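Local coordinates for protein helicase of the snf2/rad54 family (PDB 1Z5Z) that belongs to the SWI2/SNF2 ATPases that act on DNA and probably couples ATP hydrolysis to movement along it, here represented by its C-terminal domain, at residues 42-47 with 84-89; 77-82 with 220-225; 131-134 with 139-142. All blocks are in the same frame, centred on the assembly; numbering follows the deposited sequence.

Contact 1 of 3, residues 42-47 with 84-89; sequences AAMYKA and LLKGGE
Lys-86 meets Met-44 along its alkyl chain and carries its ammonium group past it: NZ forms a salt bridge with Glu-40 OE2, one turn before Met-44 on the same helix. NZ also lies 4.0 Å from Met-44 SD. The two long side chains cross obliquely. Met-44 CG lies beside the backbone N, and a bend at chi3 (78°) turns the terminal methyl across the lysine chain. This CE sits 3.7 Å from Lys-86 CG. Its closer approach to Lys-86 CD is too short for two carbons and is doubtful. CE also faces Leu-85 CB at 4.3 Å. Here helix 39-55 packs on the short helix 83-86 at the surface of the C-terminal ATPase domain. Helix 61-78 completes the apolar patch, since its Ile-78 touches both Met-44 and Leu-85. With a serine in place of Met-44, Leu-85 CB and the Lys-86 methylenes would probably lose part of their apolar cover, leaving the lysine chain freer to turn about its bond to Glu-40. After Lys-86 the chain leaves the helix at Gly-87, where a phi of 59° favours glycine.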
loop_
_atom_site.group_PDB
_atom_site.type_symbol
_atom_site.label_atom_id
_atom_site.label_comp_id
_atom_site.label_asym_id
_atom_site.label_seq_id
_atom_site.Cartn_x
_atom_site.Cartn_y
_atom_site.Cartn_z
ATOM N N ALA A 42 12.365 -7.999 -5.108
ATOM C CA ALA A 42 13.598 -7.519 -4.510
ATOM C C ALA A 42 14.553 -7.065 -5.595
ATOM O O ALA A 42 15.242 -6.046 -5.450
ATOM C CB ALA A 42 14.245 -8.609 -3.644
ATOM N N ALA A 43 14.583 -7.795 -6.700
ATOM C CA ALA A 43 15.466 -7.392 -7.793
ATOM C C ALA A 43 15.029 -6.065 -8.404
ATOM O O ALA A 43 15.868 -5.236 -8.724
ATOM C CB ALA A 43 15.504 -8.451 -8.869
ATOM N N MET A 44 13.725 -5.865 -8.596
ATOM C CA MET A 44 13.248 -4.610 -9.192
ATOM C C MET A 44 13.499 -3.459 -8.223
ATOM O O MET A 44 13.957 -2.381 -8.608
ATOM C CB MET A 44 11.754 -4.710 -9.510
ATOM C CG MET A 44 11.429 -5.609 -10.676
ATOM S SD MET A 44 9.696 -6.028 -10.680
ATOM C CE MET A 44 8.959 -4.538 -11.362
ATOM N N TYR A 45 13.215 -3.706 -6.949
ATOM C CA TYR A 45 13.408 -2.688 -5.922
ATOM C C TYR A 45 14.859 -2.225 -5.928
ATOM O O TYR A 45 15.153 -1.025 -5.917
ATOM C CB TYR A 45 13.071 -3.259 -4.536
ATOM C CG TYR A 45 13.049 -2.205 -3.430
ATOM C CD1 TYR A 45 11.827 -1.710 -2.937
ATOM C CD2 TYR A 45 14.224 -1.703 -2.878
ATOM C CE1 TYR A 45 11.783 -0.742 -1.914
ATOM C CE2 TYR A 45 14.183 -0.728 -1.844
ATOM C CZ TYR A 45 12.947 -0.262 -1.378
ATOM O OH TYR A 45 12.869 0.667 -0.361
ATOM N N LYS A 46 15.779 -3.184 -5.941
ATOM C CA LYS A 46 17.197 -2.851 -5.924
ATOM C C LYS A 46 17.657 -2.061 -7.157
ATOM O O LYS A 46 18.389 -1.078 -7.042
ATOM C CB LYS A 46 18.040 -4.134 -5.769
ATOM C CG LYS A 46 19.516 -3.836 -5.438
ATOM C CD LYS A 46 20.256 -5.102 -5.048
ATOM C CE LYS A 46 21.753 -4.848 -4.845
ATOM N NZ LYS A 46 22.483 -6.169 -4.879
ATOM N N ALA A 47 17.212 -2.469 -8.330
ATOM C CA ALA A 47 17.609 -1.777 -9.535
ATOM C C ALA A 47 17.233 -0.314 -9.481
ATOM O O ALA A 47 18.061 0.561 -9.748
ATOM C CB ALA A 47 16.973 -2.436 -10.740
ATOM N N LEU A 84 2.227 -3.718 -11.742
ATOM C CA LEU A 84 1.875 -2.291 -11.891
ATOM C C LEU A 84 2.898 -1.580 -12.815
ATOM O O LEU A 84 2.596 -0.556 -13.404
ATOM C CB LEU A 84 1.873 -1.592 -10.518
ATOM C CG LEU A 84 0.837 -2.069 -9.498
ATOM C CD1 LEU A 84 1.200 -1.585 -8.107
ATOM C CD2 LEU A 84 -0.550 -1.550 -9.910
ATOM N N LEU A 85 4.110 -2.138 -12.894
ATOM C CA LEU A 85 5.208 -1.599 -13.688
ATOM C C LEU A 85 5.647 -2.479 -14.862
ATOM O O LEU A 85 6.171 -1.977 -15.848
ATOM C CB LEU A 85 6.439 -1.380 -12.802
ATOM C CG LEU A 85 6.457 -0.160 -11.898
ATOM C CD1 LEU A 85 7.850 0.017 -11.358
ATOM C CD2 LEU A 85 6.052 1.084 -12.701
ATOM N N LYS A 86 5.478 -3.790 -14.745
ATOM C CA LYS A 86 5.910 -4.690 -15.817
ATOM C C LYS A 86 4.766 -5.419 -16.467
ATOM O O LYS A 86 4.963 -6.220 -17.368
ATOM C CB LYS A 86 6.889 -5.738 -15.289
ATOM C CG LYS A 86 8.248 -5.224 -14.928
ATOM C CD LYS A 86 8.970 -6.234 -14.043
ATOM C CE LYS A 86 9.042 -7.605 -14.681
ATOM N NZ LYS A 86 9.866 -8.531 -13.853
ATOM N N GLY A 87 3.557 -5.148 -16.011
ATOM C CA GLY A 87 2.417 -5.865 -16.552
ATOM C C GLY A 87 2.642 -7.345 -16.307
ATOM O O GLY A 87 3.367 -7.745 -15.374
ATOM N N GLY A 88 2.009 -8.167 -17.135
ATOM C CA GLY A 88 2.183 -9.589 -16.972
ATOM C C GLY A 88 1.096 -10.207 -16.126
ATOM O O GLY A 88 0.046 -9.606 -15.884
ATOM N N GLU A 89 1.355 -11.420 -15.664
ATOM C CA GLU A 89 0.408 -12.143 -14.841
ATOM C C GLU A 89 0.100 -11.351 -13.537
ATOM O O GLU A 89 1.026 -10.882 -12.873
ATOM C CB GLU A 89 1.020 -13.514 -14.532
ATOM C CG GLU A 89 0.032 -14.579 -14.099
ATOM C CD GLU A 89 0.666 -15.966 -13.971
#

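Contact 2 of 3, residues 77-82 with 220-225; sequences QIVDHP and LISVGT
Val-79 meets Ser-222 and Thr-225, and the rest of 77-82 shapes the turn that presents it. Gln-77 starts the walk: its carbonyl O accepts from both Asp-80 N and His-81 N, which curls the backbone around Val-79. The carbonyl of Ile-78 accepts from Gln-41 NE2, while its side chain packs on Met-44 of helix 39-55. Val-79 then points at the other segment. Its CB sits 3.3 Å from Ser-222 OG, so the hydroxyl rests against the branch point of the valine. Val-79 CG1 lies beside the backbone N (chi1 -57°) and reaches Thr-225 CG2 at 4.0 Å. Tyr-45 touches both of these residues, and Lys-97 touches Val-79 and Ser-222. Strand 216-222 runs between strands 29-35 and 186-189 in the parallel sheet of this RecA-like domain, so the contact sets the turn after helix 61-78 against the C-terminal part of strand 216-222, one strand in from the sheet's edge. A type II turn, Ser-222 to Thr-225 with Gly-224 at positive phi, leads from there into helix 226-236. Thr-225 is its N-cap. Thr-225 OG1 donates to Ser-222 O at 2.7 Å, tilted 35° from the carbonyl plane, and also bonds Glu-227 N. Thr-225 N reaches Ser-222 O from the same face. Next comes Asp-80, whose OD1 forms a salt bridge with Lys-97. His-81 follows, its ring fixed by ND1 to Ala-83 N and NE2 to Ser-91 O. Pro-82 packs on Glu-40 and Arg-94.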
loop_
_atom_site.group_PDB
_atom_site.type_symbol
_atom_site.label_atom_id
_atom_site.label_comp_id
_atom_site.label_asym_id
_atom_site.label_seq_id
_atom_site.Cartn_x
_atom_site.Cartn_y
_atom_site.Cartn_z
ATOM N N GLN A 77 5.163 1.164 -5.869
ATOM C CA GLN A 77 4.418 0.256 -6.724
ATOM C C GLN A 77 5.026 -1.147 -6.741
ATOM O O GLN A 77 4.300 -2.124 -6.745
ATOM C CB GLN A 77 4.348 0.804 -8.148
ATOM C CG GLN A 77 3.479 2.067 -8.253
ATOM C CD GLN A 77 3.540 2.667 -9.668
ATOM O OE1 GLN A 77 2.568 2.625 -10.412
ATOM N NE2 GLN A 77 4.705 3.184 -10.041
ATOM N N ILE A 78 6.354 -1.220 -6.740
ATOM C CA ILE A 78 7.053 -2.494 -6.761
ATOM C C ILE A 78 6.729 -3.319 -5.518
ATOM O O ILE A 78 6.486 -4.533 -5.627
ATOM C CB ILE A 78 8.609 -2.263 -6.860
ATOM C CG1 ILE A 78 8.979 -1.825 -8.301
ATOM C CG2 ILE A 78 9.372 -3.505 -6.447
ATOM C CD1 ILE A 78 10.476 -1.518 -8.449
ATOM N N VAL A 79 6.696 -2.683 -4.348
ATOM C CA VAL A 79 6.390 -3.467 -3.145
ATOM C C VAL A 79 4.941 -3.921 -3.040
ATOM O O VAL A 79 4.610 -4.732 -2.165
ATOM C CB VAL A 79 6.779 -2.727 -1.844
ATOM C CG1 VAL A 79 8.301 -2.380 -1.894
ATOM C CG2 VAL A 79 5.925 -1.466 -1.676
ATOM N N ASP A 80 4.077 -3.407 -3.926
ATOM C CA ASP A 80 2.676 -3.796 -3.949
ATOM C C ASP A 80 2.538 -4.963 -4.925
ATOM O O ASP A 80 2.008 -5.987 -4.586
ATOM C CB ASP A 80 1.797 -2.628 -4.437
ATOM C CG ASP A 80 1.298 -1.756 -3.306
ATOM O OD1 ASP A 80 1.834 -1.861 -2.155
ATOM O OD2 ASP A 80 0.366 -0.966 -3.573
ATOM N N HIS A 81 2.992 -4.778 -6.167
ATOM C CA HIS A 81 2.884 -5.835 -7.164
ATOM C C HIS A 81 3.672 -5.497 -8.422
ATOM O O HIS A 81 3.441 -4.460 -9.066
ATOM C CB HIS A 81 1.428 -6.063 -7.536
ATOM C CG HIS A 81 1.177 -7.384 -8.196
ATOM N ND1 HIS A 81 1.793 -7.766 -9.373
ATOM C CD2 HIS A 81 0.404 -8.432 -7.815
ATOM C CE1 HIS A 81 1.414 -8.992 -9.684
ATOM N NE2 HIS A 81 0.569 -9.417 -8.755
ATOM N N PRO A 82 4.598 -6.381 -8.813
ATOM C CA PRO A 82 5.393 -6.111 -10.005
ATOM C C PRO A 82 4.589 -5.791 -11.271
ATOM O O PRO A 82 5.076 -5.075 -12.139
ATOM C CB PRO A 82 6.249 -7.371 -10.144
ATOM C CG PRO A 82 5.481 -8.421 -9.427
ATOM C CD PRO A 82 4.964 -7.681 -8.222
ATOM N N LEU A 220 -0.058 -3.821 6.056
ATOM C CA LEU A 220 0.955 -4.585 5.377
ATOM C C LEU A 220 2.230 -3.748 5.256
ATOM O O LEU A 220 2.174 -2.581 4.853
ATOM C CB LEU A 220 0.450 -5.011 3.991
ATOM C CG LEU A 220 -0.877 -5.811 3.986
ATOM C CD1 LEU A 220 -1.025 -6.487 2.643
ATOM C CD2 LEU A 220 -0.913 -6.876 5.088
ATOM N N ILE A 221 3.376 -4.342 5.574
ATOM C CA ILE A 221 4.660 -3.626 5.491
ATOM C C ILE A 221 5.719 -4.471 4.827
ATOM O O ILE A 221 5.971 -5.596 5.275
ATOM C CB ILE A 221 5.167 -3.247 6.892
ATOM C CG1 ILE A 221 4.231 -2.209 7.520
ATOM C CG2 ILE A 221 6.589 -2.665 6.805
ATOM C CD1 ILE A 221 4.676 -1.806 8.928
ATOM N N SER A 222 6.325 -3.970 3.752
ATOM C CA SER A 222 7.374 -4.725 3.070
ATOM C C SER A 222 8.707 -4.750 3.838
ATOM O O SER A 222 9.351 -3.711 4.073
ATOM C CB SER A 222 7.575 -4.204 1.647
ATOM O OG SER A 222 6.438 -4.578 0.894
ATOM N N VAL A 223 9.095 -5.961 4.250
ATOM C CA VAL A 223 10.312 -6.167 5.037
ATOM C C VAL A 223 11.544 -5.618 4.369
ATOM O O VAL A 223 11.816 -5.906 3.204
ATOM C CB VAL A 223 10.534 -7.687 5.366
ATOM C CG1 VAL A 223 11.897 -7.881 6.058
ATOM C CG2 VAL A 223 9.388 -8.192 6.290
ATOM N N GLY A 224 12.259 -4.784 5.123
ATOM C CA GLY A 224 13.502 -4.193 4.651
ATOM C C GLY A 224 13.396 -3.098 3.595
ATOM O O GLY A 224 14.389 -2.786 2.929
ATOM N N THR A 225 12.219 -2.496 3.446
ATOM C CA THR A 225 12.064 -1.458 2.426
ATOM C C THR A 225 11.718 -0.158 3.063
ATOM O O THR A 225 11.599 -0.081 4.295
ATOM C CB THR A 225 10.931 -1.792 1.482
ATOM O OG1 THR A 225 9.718 -1.737 2.225
ATOM C CG2 THR A 225 11.106 -3.183 0.914
#

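Contact 3 of 3, residues 131-134 with 139-142; sequences IIEK and EVPF
Val-140 N donates to Glu-133 OE1 at 3.0 Å, with an N-H...O angle of 161°. The bond uses the anti lone pair of OE1, on the side away from the other carboxylate oxygen. The glutamate chain is extended beyond CG, and it slants over the valine to bring its carboxylate to this backbone N-H. On the way, Glu-133 CG passes 3.5 Å from Val-140 CG2. That same methyl faces Ile-132 CG2 at 3.4 Å, tighter than usual for two carbons. The isoleucine and valine side chains cross at about a right angle. With CG1 anti to the backbone N (chi1 176°), the valine's other methyl, CG2, falls beside that N and lies between Ile-132 and the Glu-133 stem. The CB of Glu-139 points away from the helix, and its OE1 forms a salt bridge with Lys-158. This probably eases the proximity of the two acids, whose OE1 atoms are 5.8 Å apart. The contact folds the loop after helix 122-136 back onto the helix, within the beta-alpha-beta crossover from strand 115-119 to edge strand 142-143. Ile-132 also packs on Ile-105 of helix 96-110 and Phe-167, while Val-140 rests on Val-169 of strand 167-171.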
loop_
_atom_site.group_PDB
_atom_site.type_symbol
_atom_site.label_atom_id
_atom_site.label_comp_id
_atom_site.label_asym_id
_atom_site.label_seq_id
_atom_site.Cartn_x
_atom_site.Cartn_y
_atom_site.Cartn_z
ATOM N N ILE A 131 -8.103 -10.618 -8.465
ATOM C CA ILE A 131 -7.641 -11.813 -7.801
ATOM C C ILE A 131 -8.702 -12.411 -6.874
ATOM O O ILE A 131 -8.958 -13.629 -6.922
ATOM C CB ILE A 131 -6.381 -11.508 -6.994
ATOM C CG1 ILE A 131 -5.212 -11.338 -7.953
ATOM C CG2 ILE A 131 -6.197 -12.551 -5.924
ATOM C CD1 ILE A 131 -3.938 -10.821 -7.333
ATOM N N ILE A 132 -9.298 -11.572 -6.019
ATOM C CA ILE A 132 -10.287 -12.074 -5.103
ATOM C C ILE A 132 -11.503 -12.630 -5.843
ATOM O O ILE A 132 -11.941 -13.736 -5.559
ATOM C CB ILE A 132 -10.722 -10.999 -4.078
ATOM C CG1 ILE A 132 -9.525 -10.630 -3.190
ATOM C CG2 ILE A 132 -11.848 -11.538 -3.183
ATOM C CD1 ILE A 132 -9.818 -9.505 -2.232
ATOM N N GLU A 133 -12.042 -11.898 -6.807
ATOM C CA GLU A 133 -13.210 -12.401 -7.521
ATOM C C GLU A 133 -12.943 -13.740 -8.183
ATOM O O GLU A 133 -13.744 -14.668 -8.097
ATOM C CB GLU A 133 -13.652 -11.403 -8.564
ATOM C CG GLU A 133 -14.363 -10.257 -7.940
ATOM C CD GLU A 133 -15.104 -9.411 -8.959
ATOM O OE1 GLU A 133 -15.976 -8.617 -8.534
ATOM O OE2 GLU A 133 -14.807 -9.539 -10.170
ATOM N N LYS A 134 -11.783 -13.843 -8.815
ATOM C CA LYS A 134 -11.393 -15.070 -9.490
ATOM C C LYS A 134 -11.192 -16.236 -8.527
ATOM O O LYS A 134 -11.842 -17.263 -8.664
ATOM C CB LYS A 134 -10.118 -14.832 -10.305
ATOM C CG LYS A 134 -9.610 -16.068 -11.029
ATOM N N GLU A 139 -18.597 -11.628 -5.391
ATOM C CA GLU A 139 -18.584 -10.256 -5.889
ATOM C C GLU A 139 -17.725 -9.334 -5.010
ATOM O O GLU A 139 -17.885 -9.323 -3.790
ATOM C CB GLU A 139 -20.006 -9.686 -5.959
ATOM C CG GLU A 139 -19.982 -8.361 -6.687
ATOM C CD GLU A 139 -21.298 -7.618 -6.693
ATOM O OE1 GLU A 139 -21.419 -6.717 -7.549
ATOM O OE2 GLU A 139 -22.186 -7.913 -5.860
ATOM N N VAL A 140 -16.832 -8.557 -5.628
ATOM C CA VAL A 140 -15.952 -7.646 -4.890
ATOM C C VAL A 140 -16.154 -6.206 -5.375
ATOM O O VAL A 140 -15.533 -5.770 -6.341
ATOM C CB VAL A 140 -14.461 -8.069 -5.065
ATOM C CG1 VAL A 140 -13.496 -7.043 -4.371
ATOM C CG2 VAL A 140 -14.271 -9.500 -4.503
ATOM N N PRO A 141 -17.056 -5.463 -4.723
ATOM C CA PRO A 141 -17.291 -4.080 -5.129
ATOM C C PRO A 141 -16.013 -3.263 -4.971
ATOM O O PRO A 141 -15.250 -3.447 -4.003
ATOM C CB PRO A 141 -18.434 -3.630 -4.220
ATOM C CG PRO A 141 -18.519 -4.722 -3.157
ATOM C CD PRO A 141 -18.071 -5.945 -3.767
ATOM N N PHE A 142 -15.782 -2.378 -5.931
ATOM C CA PHE A 142 -14.564 -1.569 -5.985
ATOM C C PHE A 142 -14.821 -0.051 -5.931
ATOM O O PHE A 142 -15.357 0.504 -6.889
ATOM C CB PHE A 142 -13.828 -1.908 -7.299
ATOM C CG PHE A 142 -12.559 -1.143 -7.515
ATOM C CD1 PHE A 142 -12.123 -0.849 -8.804
ATOM C CD2 PHE A 142 -11.789 -0.728 -6.441
ATOM C CE1 PHE A 142 -10.922 -0.142 -9.022
ATOM C CE2 PHE A 142 -10.591 -0.023 -6.636
ATOM C CZ PHE A 142 -10.151 0.272 -7.928
#

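In the fold
From the N terminus, strand 29-35 leads into helix 39-55, where contact 1 opens. Helix 61-78 follows, and contact 2 opens at 77-82, just before contact 1 closes at 84-89. The two therefore cross along the chain. Their centres are 10 Å apart and they touch, for example where Tyr-45 OH meets Thr-225 CA. Contact 3 comes next, closing a short loop between 131-134 and 139-142. Contact 2 closes only at 220-225, so contact 3 falls within its long span; the two do not touch. Contact 1 joins helices, contact 2 ties the turn after helix 61-78 to strand 216-222 and the turn beyond it, and contact 3 holds the loop leading into edge strand 142-143 against helix 122-136.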